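Local coordinates for UPF0311 protein RPA1785 (Rhodopseudomonas palustris, PDB 3C5O), which is of unknown function but belongs to the UPF0311 (DUF3237) family and has a beta-barrel fold, at the interface of chains A and B. Residues are numbered along the deposited sequence; one frame, centred on the assembly and turned at random. Chains: chain A/B, UPF0311 protein RPA1785.

The interface of chains A and B. Residues chain A 63, 65, 67, 91, 93, 114; chain B 132-134.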
# COMPACT_ATOMS: atom_id res chain seq x y z
N ARG A 63 8.36 16.44 0.81
CA ARG A 63 7.88 17.10 -0.41
C ARG A 63 8.64 18.41 -0.62
O ARG A 63 9.19 18.96 0.34
CB ARG A 63 6.38 17.40 -0.33
CG ARG A 63 5.47 16.18 -0.32
CD ARG A 63 4.00 16.63 -0.34
NE ARG A 63 3.11 15.55 0.11
CZ ARG A 63 1.87 15.71 0.58
NH1 ARG A 63 1.17 14.65 0.96
NH2 ARG A 63 1.34 16.93 0.69
N ASN A 65 7.96 21.16 -0.50
CA ASN A 65 7.46 22.28 0.29
C ASN A 65 7.63 22.05 1.79
O ASN A 65 6.99 22.70 2.61
CB ASN A 65 5.98 22.54 -0.03
CG ASN A 65 5.05 21.59 0.70
OD1 ASN A 65 5.22 20.38 0.64
ND2 ASN A 65 4.06 22.15 1.39
N LEU A 67 6.84 19.72 3.63
CA LEU A 67 5.86 18.82 4.23
C LEU A 67 6.37 17.38 4.25
O LEU A 67 7.02 16.93 3.31
CB LEU A 67 4.53 18.90 3.47
CG LEU A 67 3.37 18.09 4.05
CD1 LEU A 67 2.04 18.75 3.73
CD2 LEU A 67 3.40 16.66 3.54
N ILE A 91 1.16 13.01 8.29
CA ILE A 91 1.81 14.16 7.74
C ILE A 91 2.25 15.06 8.88
O ILE A 91 1.58 15.12 9.91
CB ILE A 91 0.91 14.93 6.74
CG1 ILE A 91 -0.36 15.45 7.38
CG2 ILE A 91 0.50 14.03 5.59
CD1 ILE A 91 -1.12 16.32 6.44
N PHE A 93 3.72 19.13 9.19
CA PHE A 93 3.75 20.38 8.44
C PHE A 93 3.76 21.58 9.40
O PHE A 93 3.60 21.41 10.61
CB PHE A 93 2.56 20.43 7.48
CG PHE A 93 2.70 21.44 6.38
CD1 PHE A 93 1.62 22.22 6.01
CD2 PHE A 93 3.91 21.60 5.71
CE1 PHE A 93 1.74 23.17 4.98
CE2 PHE A 93 4.04 22.55 4.68
CZ PHE A 93 2.95 23.33 4.32
N TYR A 114 1.69 21.23 12.64
CA TYR A 114 0.66 20.26 12.36
C TYR A 114 1.26 18.86 12.17
O TYR A 114 1.98 18.62 11.23
CB TYR A 114 -0.16 20.68 11.15
CG TYR A 114 -1.34 19.78 10.93
CD1 TYR A 114 -2.59 20.07 11.48
CD2 TYR A 114 -1.21 18.62 10.16
CE1 TYR A 114 -3.68 19.22 11.27
CE2 TYR A 114 -2.28 17.78 9.96
CZ TYR A 114 -3.50 18.07 10.51
OH TYR A 114 -4.51 17.21 10.26
N MSE B 132 -4.54 18.46 0.97
CA MSE B 132 -3.33 17.65 1.11
C MSE B 132 -2.50 18.01 2.33
O MSE B 132 -1.47 17.38 2.57
CB MSE B 132 -2.44 17.83 -0.10
CG MSE B 132 -3.05 17.45 -1.40
SE MSE B 132 -1.82 17.91 -2.81
CE MSE B 132 -1.98 16.18 -3.66
N GLN B 133 -2.91 19.00 3.09
CA GLN B 133 -2.07 19.50 4.18
C GLN B 133 -2.62 19.12 5.53
O GLN B 133 -2.00 19.39 6.58
CB GLN B 133 -1.88 21.02 4.06
CG GLN B 133 -0.85 21.38 3.02
CD GLN B 133 -0.88 22.84 2.63
OE1 GLN B 133 -1.62 23.64 3.22
NE2 GLN B 133 -0.08 23.21 1.62
N TYR B 134 -3.78 18.47 5.51
CA TYR B 134 -4.44 18.04 6.72
C TYR B 134 -4.80 16.59 6.57
O TYR B 134 -4.86 16.07 5.47
CB TYR B 134 -5.71 18.86 6.97
CG TYR B 134 -5.44 20.30 7.38
CD1 TYR B 134 -5.38 20.65 8.73
CD2 TYR B 134 -5.22 21.29 6.44
CE1 TYR B 134 -5.12 21.95 9.13
CE2 TYR B 134 -4.94 22.61 6.82
CZ TYR B 134 -4.90 22.93 8.18
OH TYR B 134 -4.64 24.20 8.61
O HOH W 1 -1.36 14.28 2.28
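The backbone from B:Met132 to B:Tyr134 leaves the end of 3-10 helix 129-132, bends at B:Gln133 and turns extended at B:Tyr134, passing over A:Ile91 and A:Phe93 of strand 83-93 and A:Tyr114 of strand 114-122. This is part of a two-fold symmetric contact between copies of one protein, with a twin patch where the chains are exchanged. The structure alone does not show whether the pair forms in solution. B:Gln133 is central to this patch, with 90 Å² of its surface hidden by chain A. Its CG lies anti to its own carbonyl carbon (chi1 -79°), and the rest of the chain is extended, which carries the amide to A:Phe93. There CE1 of the phenyl ring meets the amide carbon CD of B:Gln133 at 3.5 Å. Ring and amide planes are inclined by 40°. A:Leu67 CD1 packs against one face of the same ring, toward its rim, and also reaches CG of B:Gln133 at 4.0 Å. The methyl CD1 of A:Ile91 lies against the backbone between B:Gln133 and B:Tyr134, with B:Tyr134 CA at 3.7 Å. The two tyrosines meet edge to face. The CD1-CE1 edge of B:Tyr134 points at a face of the A:Tyr114 ring, toward its CD1-CE1 rim, and the planes are 69° apart. B:Tyr134 CD1 comes to 3.4 Å from A:Tyr114 CE1. The carbonyl O of B:Gln133 lies on the same side of the A:Tyr114 ring, near its CD2-CE2 rim, while A:Ile91 CG1 sits at the ring edge. The side chain of A:Arg63 is extended from CG to NE and brings its guanidinium toward the carbonyl of B:Met132, a selenomethionine. The direct hydrogen bond is weak, with A:Arg63 NH2 3.4 Å from B:Met132 O. A water bridges the same two groups, lying in the guanidinium plane 2.9 Å from A:Arg63 NH1. This water is also 3.1 Å from B:Met132 O. One face of the guanidinium is capped by the methyl CD2 of A:Leu67, set over its centre.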